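Local coordinates for MdbA protein (Corynebacterium matruchotii ATCC 14266, PDB 6BO0), which acts as a DsbA-like thiol-disulfide oxidoreductase that probably forms disulfide bonds in exported proteins, at residues A[16-21]-A[66-71]; A[58-63]-A[108-113]. All coordinates share one frame; numbering follows the deposited sequence.

Interaction 1 of 2, residues A[16-21]-A[66-71]; sequences TTAFNN and LIEDGK
Ile-67, in the last turn of helix 51-68, turns its CG2 methyl onto the root of Phe-19, whose side chain leaves the loop that leads into edge strand 20-24. CG2 of Ile-67 stands 3.6 Å from CB of Phe-19 and equally near its ring carbon CG, approaching the ring obliquely. Leu-30 touches both side chains, so this apolar pair extends the layer between helix and sheet.

Glu-68 follows and makes the largest contribution. CG is anti to its own carbonyl carbon, beside the backbone N (chi1 -73°), and the chain beyond runs extended. The CG methylene meets the edge of the Phe-19 ring near its plane, 3.7 Å from CD2, while Thr-17 CB lies over one ring face, displaced toward the rim. Beyond it, the carboxylate accepts a hydrogen bond from the backbone: Ala-18 N to Glu-68 OE2 is 2.9 Å, with a bent N-H...O angle of 134° and the donor well above the carboxylate plane. A water joins Ala-18 O and Glu-68 O, at 2.7 Å from each of these oxygens. At Gly-70, positive phi and two bonds back into the final turn make a Schellman motif that closes the helix.

OE2 also forms a salt bridge with Lys-64. One carboxylate oxygen is thus shared between a backbone N-H and a cation, which would favour its charged form, and the loop is held to the helix end by a polar outer layer over an apolar inner one.

Interaction 2 of 2, residues A[58-63]-A[108-113]; sequences ETDADM and VYWNFR
The segments 58-63 and 108-113 run nearly antiparallel, at 162°, with their axes 12.7 Å apart, a separation spanned mainly by long side chains from helix 106-118 and by Met-63; helix 51-68 is kinked here, the N atoms of Ala-61 and Asp-62 lacking bonds to the preceding turn. Asp-60 faces two partners. Its carboxylate takes a salt bridge from Arg-113, whose chain extends from CG to NE. The bond from Arg-113 NH1 to Asp-60 OD1 is 3.0 Å and nearly straight, at 167°. OD1 lies close to the guanidinium plane, at its edge, and is met on its syn side but from clearly out of the carboxylate plane, the two planar groups being turned well out of parallel.

Trp-110 fills the neighbouring part of the gap. The far edge of its six-membered ring points at the backbone, with CZ2 3.6 Å from Asp-60 O, and this oxygen lies near the ring plane. Met-63, bent at its last torsion (chi3 76°), places its CE methyl 3.6 Å from Trp-110 CH2 in an oblique approach. The same methyl lies 3.7 Å from Arg-113 NH1, where the two long side chains come tip to tip.

The polar ends of Trp-110 and Arg-113 have partners outside the two segments: Trp-110 NE1 hydrogen-bonds to Glu-15, and Arg-113 NH2 forms a salt bridge with Glu-45. Arg-113 therefore carries its charge in a buried setting between two carboxylates, which should stabilise the cation, while the indole and the Met-63 methyl supply apolar packing between the helices.

Overall arrangement
Interaction 1 and interaction 2 have centres about 11 Å apart, and each has one segment on helix 51-68, 58-63 in its middle and 66-71 at its C-terminal end. They touch through Trp-110, which packs on two residues of segment 16-21: Phe-19 CZ is 3.7 Å from Trp-110 CE3, and Thr-17 CG2 is 3.7 Å from Trp-110 CB. The loop is therefore wedged between the helix end and helix 106-118, in a thioredoxin-like, DsbA-type architecture. Cys-49, found oxidised to S-hydroxycysteine, lies just before the N-terminus of helix 51-68 in a CxxC sequence, probably the redox site as in other thioredoxin-fold oxidoreductases. Interaction 2 lies nearer that end; interaction 1 lies at the opposite, C-terminal end.

Interaction 1 of 2, residues A[16-21]-A[66-71]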
ATOM      1  N   THR A  16      -2.174  -2.069 -15.687  1.00 21.17           N
ATOM      2  CA  THR A  16      -3.105  -0.982 -15.861  0.60 21.90           C
ATOM      3  C   THR A  16      -4.136  -1.050 -14.780  1.00 20.25           C
ATOM      4  O   THR A  16      -4.419  -2.141 -14.251  1.00 27.14           O
ATOM      5  CB  THR A  16      -3.846  -1.115 -17.175  0.60 27.12           C
ATOM      6  OG1 THR A  16      -4.453  -2.417 -17.224  0.60 31.74           O
ATOM      7  CG2 THR A  16      -2.875  -0.914 -18.330  0.60 25.68           C
ATOM      8  N   THR A  17      -4.675   0.094 -14.405  1.00 18.57           N
ATOM      9  CA  THR A  17      -5.711   0.163 -13.390  1.00 18.27           C
ATOM     10  C   THR A  17      -6.893   0.940 -13.923  1.00 19.83           C
ATOM     11  O   THR A  17      -6.764   1.761 -14.850  1.00 23.76           O
ATOM     12  CB  THR A  17      -5.185   0.841 -12.115  1.00 18.24           C
ATOM     13  OG1 THR A  17      -4.669   2.129 -12.430  1.00 20.40           O
ATOM     14  CG2 THR A  17      -4.035   0.011 -11.475  1.00 18.65           C
ATOM     15  N   ALA A  18      -8.063   0.639 -13.377  1.00 18.26           N
ATOM     16  CA  ALA A  18      -9.310   1.369 -13.693  1.00 18.36           C
ATOM     17  C   ALA A  18     -10.010   1.660 -12.375  1.00 18.00           C
ATOM     18  O   ALA A  18     -11.149   1.246 -12.150  1.00 19.38           O
ATOM     19  CB  ALA A  18     -10.216   0.598 -14.650  1.00 20.84           C
ATOM     20  N   PHE A  19      -9.374   2.468 -11.560  1.00 16.83           N
ATOM     21  CA  PHE A  19      -9.961   2.932 -10.323  1.00 17.22           C
ATOM     22  C   PHE A  19      -9.254   4.194  -9.862  1.00 15.74           C
ATOM     23  O   PHE A  19      -8.267   4.648 -10.492  1.00 19.60           O
ATOM     24  CB  PHE A  19      -9.964   1.851  -9.235  1.00 16.83           C
ATOM     25  CG  PHE A  19      -8.618   1.229  -8.959  1.00 16.31           C
ATOM     26  CD1 PHE A  19      -7.658   1.868  -8.180  1.00 17.10           C
ATOM     27  CD2 PHE A  19      -8.295   0.001  -9.507  1.00 19.74           C
ATOM     28  CE1 PHE A  19      -6.427   1.275  -7.942  1.00 18.84           C
ATOM     29  CE2 PHE A  19      -7.076  -0.601  -9.257  1.00 21.19           C
ATOM     30  CZ  PHE A  19      -6.128   0.048  -8.481  1.00 19.53           C
ATOM     31  N   ASN A  20      -9.823   4.818  -8.842  1.00 16.76           N
ATOM     32  CA  ASN A  20      -9.339   6.070  -8.279  1.00 17.31           C
ATOM     33  C   ASN A  20      -8.617   5.831  -6.971  1.00 15.17           C
ATOM     34  O   ASN A  20      -8.847   4.833  -6.291  1.00 17.22           O
ATOM     35  CB  ASN A  20     -10.538   6.992  -8.038  1.00 20.65           C
ATOM     36  CG  ASN A  20     -11.358   7.164  -9.273  1.00 29.03           C
ATOM     37  OD1 ASN A  20     -10.778   7.407 -10.327  1.00 32.92           O
ATOM     38  ND2 ASN A  20     -12.649   6.953  -9.182  1.00 32.04           N
ATOM     39  N   ASN A  21      -7.734   6.770  -6.649  1.00 15.51           N
ATOM     40  CA  ASN A  21      -6.970   6.727  -5.425  1.00 14.74           C
ATOM     41  C   ASN A  21      -7.110   8.035  -4.717  1.00 14.60           C
ATOM     42  O   ASN A  21      -6.883   9.091  -5.319  1.00 16.89           O
ATOM     43  CB  ASN A  21      -5.466   6.475  -5.690  1.00 14.58           C
ATOM     44  CG  ASN A  21      -4.845   7.474  -6.676  1.00 15.74           C
ATOM     45  OD1 ASN A  21      -5.379   7.684  -7.770  1.00 17.71           O
ATOM     46  ND2 ASN A  21      -3.715   8.056  -6.324  1.00 16.20           N
ATOM     47  N   LEU A  66     -12.100  -6.813  -8.160  1.00 16.50           N
ATOM     48  CA  LEU A  66     -13.196  -6.412  -7.303  1.00 16.47           C
ATOM     49  C   LEU A  66     -13.286  -4.887  -7.196  1.00 15.46           C
ATOM     50  O   LEU A  66     -14.379  -4.330  -7.183  1.00 16.52           O
ATOM     51  CB  LEU A  66     -13.074  -7.055  -5.922  1.00 15.73           C
ATOM     52  CG  LEU A  66     -13.239  -8.576  -5.870  1.00 17.04           C
ATOM     53  CD1 LEU A  66     -12.906  -9.042  -4.480  1.00 18.07           C
ATOM     54  CD2 LEU A  66     -14.638  -9.017  -6.276  1.00 18.52           C
ATOM     55  N   ILE A  67     -12.136  -4.213  -7.091  1.00 15.60           N
ATOM     56  CA  ILE A  67     -12.153  -2.747  -7.022  1.00 15.62           C
ATOM     57  C   ILE A  67     -12.687  -2.168  -8.346  1.00 17.15           C
ATOM     58  O   ILE A  67     -13.598  -1.327  -8.397  1.00 17.29           O
ATOM     59  CB  ILE A  67     -10.750  -2.163  -6.759  1.00 14.97           C
ATOM     60  CG1 ILE A  67     -10.194  -2.616  -5.402  1.00 14.13           C
ATOM     61  CG2 ILE A  67     -10.818  -0.614  -6.768  1.00 16.12           C
ATOM     62  CD1 ILE A  67      -8.710  -2.382  -5.244  1.00 14.62           C
ATOM     63  N   GLU A  68     -12.115  -2.639  -9.435  1.00 18.53           N
ATOM     64  CA  GLU A  68     -12.475  -2.073 -10.725  1.00 18.51           C
ATOM     65  C   GLU A  68     -13.972  -2.220 -10.997  1.00 20.81           C
ATOM     66  O   GLU A  68     -14.633  -1.294 -11.496  1.00 22.22           O
ATOM     67  CB  GLU A  68     -11.649  -2.732 -11.822  1.00 18.52           C
ATOM     68  CG  GLU A  68     -10.202  -2.242 -11.751  1.00 18.75           C
ATOM     69  CD  GLU A  68      -9.274  -2.783 -12.795  1.00 21.75           C
ATOM     70  OE1 GLU A  68      -9.638  -3.743 -13.486  1.00 29.92           O
ATOM     71  OE2 GLU A  68      -8.152  -2.223 -12.920  1.00 24.13           O
ATOM     72  N   ASP A  69     -14.511  -3.380 -10.632  1.00 18.34           N
ATOM     73  CA  ASP A  69     -15.904  -3.684 -10.909  1.00 19.50           C
ATOM     74  C   ASP A  69     -16.895  -3.011  -9.960  1.00 18.42           C
ATOM     75  O   ASP A  69     -18.098  -3.127 -10.171  1.00 20.95           O
ATOM     76  CB  ASP A  69     -16.085  -5.187 -10.921  1.00 20.46           C
ATOM     77  CG  ASP A  69     -15.360  -5.853 -12.086  1.00 21.15           C
ATOM     78  OD1 ASP A  69     -14.731  -5.151 -12.943  1.00 24.90           O
ATOM     79  OD2 ASP A  69     -15.402  -7.088 -12.140  1.00 25.94           O
ATOM     80  N   GLY A  70     -16.425  -2.332  -8.923  1.00 16.39           N
ATOM     81  CA  GLY A  70     -17.297  -1.606  -8.031  1.00 17.78           C
ATOM     82  C   GLY A  70     -17.857  -2.464  -6.917  1.00 16.20           C
ATOM     83  O   GLY A  70     -18.746  -2.017  -6.177  1.00 19.12           O
ATOM     84  N   LYS A  71     -17.229  -3.617  -6.674  1.00 17.40           N
ATOM     85  CA  LYS A  71     -17.696  -4.515  -5.605  0.60 16.59           C
ATOM     86  C   LYS A  71     -17.157  -4.144  -4.227  1.00 16.24           C
ATOM     87  O   LYS A  71     -17.811  -4.425  -3.217  1.00 16.40           O
ATOM     88  CB  LYS A  71     -17.329  -5.981  -5.901  0.60 17.88           C
ATOM     89  CG  LYS A  71     -17.849  -6.535  -7.214  0.60 21.87           C
ATOM     90  CD  LYS A  71     -19.363  -6.661  -7.253  0.60 25.47           C
ATOM     91  CE  LYS A  71     -19.854  -7.880  -6.494  0.60 25.72           C
ATOM     92  NZ  LYS A  71     -21.330  -8.097  -6.642  0.60 23.89           N
TER
HETATM   93  O   HOH W   1     -13.511   0.450 -13.276  1.00 19.83           O

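Interaction 2 of 2, residues A[58-63]-A[108-113]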
ATOM      1  N   GLU A  58      -0.890 -13.257  -3.060  1.00 12.96           N
ATOM      2  CA  GLU A  58      -2.033 -14.184  -3.148  0.60 14.44           C
ATOM      3  C   GLU A  58      -3.310 -13.537  -3.643  1.00 14.73           C
ATOM      4  O   GLU A  58      -4.124 -14.188  -4.291  1.00 17.70           O
ATOM      5  CB  GLU A  58      -2.312 -14.837  -1.789  0.60 15.83           C
ATOM      6  CG  GLU A  58      -1.285 -15.888  -1.385  0.60 18.15           C
ATOM      7  CD  GLU A  58      -1.081 -16.944  -2.460  0.60 20.90           C
ATOM      8  OE1 GLU A  58      -2.100 -17.437  -2.987  0.60 28.93           O
ATOM      9  OE2 GLU A  58       0.082 -17.295  -2.790  0.60 26.34           O
ATOM     10  N   THR A  59      -3.509 -12.266  -3.321  1.00 13.70           N
ATOM     11  CA  THR A  59      -4.789 -11.633  -3.519  1.00 14.46           C
ATOM     12  C   THR A  59      -4.821 -10.449  -4.472  1.00 15.75           C
ATOM     13  O   THR A  59      -5.899  -9.969  -4.777  1.00 15.98           O
ATOM     14  CB  THR A  59      -5.369 -11.122  -2.168  1.00 14.82           C
ATOM     15  OG1 THR A  59      -4.481 -10.159  -1.579  1.00 15.46           O
ATOM     16  CG2 THR A  59      -5.608 -12.279  -1.227  1.00 15.82           C
ATOM     17  N   ASP A  60      -3.681  -9.927  -4.893  1.00 17.21           N
ATOM     18  CA  ASP A  60      -3.715  -8.633  -5.579  1.00 19.56           C
ATOM     19  C   ASP A  60      -4.566  -8.685  -6.868  1.00 19.00           C
ATOM     20  O   ASP A  60      -5.312  -7.760  -7.120  1.00 18.15           O
ATOM     21  CB  ASP A  60      -2.302  -8.111  -5.874  1.00 20.96           C
ATOM     22  CG  ASP A  60      -1.646  -7.223  -4.710  1.00 23.33           C
ATOM     23  OD1 ASP A  60      -2.241  -6.912  -3.656  1.00 21.32           O
ATOM     24  OD2 ASP A  60      -0.462  -6.779  -4.903  1.00 30.09           O
ATOM     25  N   ALA A  61      -4.466  -9.753  -7.647  1.00 19.81           N
ATOM     26  CA  ALA A  61      -5.217  -9.801  -8.918  1.00 20.46           C
ATOM     27  C   ALA A  61      -6.728  -9.840  -8.671  1.00 16.80           C
ATOM     28  O   ALA A  61      -7.494  -9.080  -9.288  1.00 18.59           O
ATOM     29  CB  ALA A  61      -4.805 -10.990  -9.750  1.00 23.99           C
ATOM     30  N   ASP A  62      -7.153 -10.665  -7.702  1.00 16.51           N
ATOM     31  CA  ASP A  62      -8.565 -10.764  -7.402  1.00 16.83           C
ATOM     32  C   ASP A  62      -9.058  -9.454  -6.794  1.00 15.32           C
ATOM     33  O   ASP A  62     -10.155  -8.983  -7.102  1.00 16.23           O
ATOM     34  CB  ASP A  62      -8.856 -11.947  -6.486  1.00 18.42           C
ATOM     35  CG  ASP A  62      -8.748 -13.296  -7.197  1.00 22.52           C
ATOM     36  OD1 ASP A  62      -8.778 -13.378  -8.461  1.00 25.41           O
ATOM     37  OD2 ASP A  62      -8.664 -14.294  -6.463  1.00 26.03           O
ATOM     38  N   MET A  63      -8.232  -8.864  -5.931  1.00 14.62           N
ATOM     39  CA  MET A  63      -8.575  -7.571  -5.325  1.00 15.35           C
ATOM     40  C   MET A  63      -8.762  -6.494  -6.409  1.00 14.39           C
ATOM     41  O   MET A  63      -9.705  -5.685  -6.351  1.00 16.17           O
ATOM     42  CB  MET A  63      -7.499  -7.194  -4.309  1.00 15.27           C
ATOM     43  CG  MET A  63      -7.675  -5.808  -3.750  1.00 16.03           C
ATOM     44  SD  MET A  63      -6.619  -5.443  -2.346  1.00 15.92           S
ATOM     45  CE  MET A  63      -5.056  -5.191  -3.135  1.00 20.86           C
ATOM     46  N   VAL A 108       0.334   4.256 -10.942  1.00 13.04           N
ATOM     47  CA  VAL A 108       1.690   4.295 -10.402  1.00 12.23           C
ATOM     48  C   VAL A 108       1.682   3.779  -8.965  1.00 11.59           C
ATOM     49  O   VAL A 108       2.566   3.008  -8.569  1.00 12.02           O
ATOM     50  CB  VAL A 108       2.279   5.711 -10.530  1.00 13.07           C
ATOM     51  CG1 VAL A 108       3.651   5.781  -9.875  1.00 13.15           C
ATOM     52  CG2 VAL A 108       2.399   6.111 -11.973  1.00 14.64           C
ATOM     53  N   TYR A 109       0.681   4.174  -8.187  1.00 11.70           N
ATOM     54  CA  TYR A 109       0.561   3.682  -6.820  1.00 11.18           C
ATOM     55  C   TYR A 109       0.488   2.153  -6.781  1.00 11.43           C
ATOM     56  O   TYR A 109       1.203   1.496  -6.019  1.00 11.30           O
ATOM     57  CB  TYR A 109      -0.661   4.289  -6.121  1.00 11.94           C
ATOM     58  CG  TYR A 109      -0.862   3.664  -4.762  1.00 11.22           C
ATOM     59  CD1 TYR A 109      -0.026   3.958  -3.699  1.00 11.15           C
ATOM     60  CD2 TYR A 109      -1.835   2.714  -4.556  1.00 13.14           C
ATOM     61  CE1 TYR A 109      -0.173   3.342  -2.460  1.00 11.11           C
ATOM     62  CE2 TYR A 109      -1.982   2.072  -3.332  1.00 12.89           C
ATOM     63  CZ  TYR A 109      -1.161   2.393  -2.290  1.00 11.70           C
ATOM     64  OH  TYR A 109      -1.334   1.747  -1.094  1.00 12.80           O
ATOM     65  N   TRP A 110      -0.412   1.593  -7.582  1.00 11.62           N
ATOM     66  CA  TRP A 110      -0.620   0.156  -7.583  1.00 11.99           C
ATOM     67  C   TRP A 110       0.661  -0.595  -7.929  1.00 11.70           C
ATOM     68  O   TRP A 110       1.048  -1.559  -7.253  1.00 12.64           O
ATOM     69  CB  TRP A 110      -1.726  -0.184  -8.589  1.00 13.34           C
ATOM     70  CG  TRP A 110      -2.018  -1.624  -8.670  1.00 14.09           C
ATOM     71  CD1 TRP A 110      -1.485  -2.529  -9.546  1.00 16.56           C
ATOM     72  CD2 TRP A 110      -2.866  -2.368  -7.811  1.00 15.63           C
ATOM     73  NE1 TRP A 110      -1.963  -3.789  -9.295  1.00 18.02           N
ATOM     74  CE2 TRP A 110      -2.818  -3.714  -8.234  1.00 16.03           C
ATOM     75  CE3 TRP A 110      -3.675  -2.035  -6.735  1.00 15.98           C
ATOM     76  CZ2 TRP A 110      -3.542  -4.706  -7.603  1.00 17.99           C
ATOM     77  CZ3 TRP A 110      -4.397  -3.034  -6.122  1.00 20.55           C
ATOM     78  CH2 TRP A 110      -4.323  -4.338  -6.559  1.00 18.41           C
ATOM     79  N   ASN A 111       1.318  -0.156  -8.992  1.00 11.96           N
ATOM     80  CA  ASN A 111       2.547  -0.809  -9.410  1.00 12.34           C
ATOM     81  C   ASN A 111       3.690  -0.634  -8.402  1.00 11.75           C
ATOM     82  O   ASN A 111       4.471  -1.561  -8.170  1.00 11.94           O
ATOM     83  CB  ASN A 111       2.962  -0.361 -10.809  1.00 14.24           C
ATOM     84  CG  ASN A 111       2.092  -0.954 -11.884  1.00 15.12           C
ATOM     85  OD1 ASN A 111       1.903  -2.161 -11.921  1.00 15.99           O
ATOM     86  ND2 ASN A 111       1.533  -0.114 -12.742  1.00 18.36           N
ATOM     87  N   PHE A 112       3.770   0.537  -7.772  1.00 10.82           N
ATOM     88  CA  PHE A 112       4.793   0.786  -6.761  1.00 10.58           C
ATOM     89  C   PHE A 112       4.558  -0.077  -5.525  1.00 10.79           C
ATOM     90  O   PHE A 112       5.501  -0.655  -4.981  1.00 10.50           O
ATOM     91  CB  PHE A 112       4.832   2.268  -6.418  1.00 10.82           C
ATOM     92  CG  PHE A 112       6.051   2.695  -5.653  1.00  9.85           C
ATOM     93  CD1 PHE A 112       7.219   2.993  -6.309  1.00 10.77           C
ATOM     94  CD2 PHE A 112       6.022   2.823  -4.278  1.00 10.76           C
ATOM     95  CE1 PHE A 112       8.342   3.416  -5.619  1.00 11.27           C
ATOM     96  CE2 PHE A 112       7.132   3.286  -3.583  1.00 11.02           C
ATOM     97  CZ  PHE A 112       8.290   3.561  -4.269  1.00 11.27           C
ATOM     98  N   ARG A 113       3.301  -0.185  -5.104  1.00 10.96           N
ATOM     99  CA  ARG A 113       2.976  -1.050  -3.963  1.00 11.85           C
ATOM    100  C   ARG A 113       3.333  -2.498  -4.272  1.00 11.82           C
ATOM    101  O   ARG A 113       3.907  -3.200  -3.429  1.00 12.14           O
ATOM    102  CB  ARG A 113       1.503  -0.908  -3.582  1.00 12.15           C
ATOM    103  CG  ARG A 113       1.042  -1.890  -2.531  1.00 12.15           C
ATOM    104  CD  ARG A 113      -0.379  -1.657  -2.083  1.00 11.90           C
ATOM    105  NE  ARG A 113      -0.819  -2.710  -1.161  1.00 12.62           N
ATOM    106  CZ  ARG A 113      -1.323  -3.884  -1.524  1.00 12.58           C
ATOM    107  NH1 ARG A 113      -1.526  -4.179  -2.792  1.00 14.20           N
ATOM    108  NH2 ARG A 113      -1.601  -4.786  -0.594  1.00 14.05           N
TER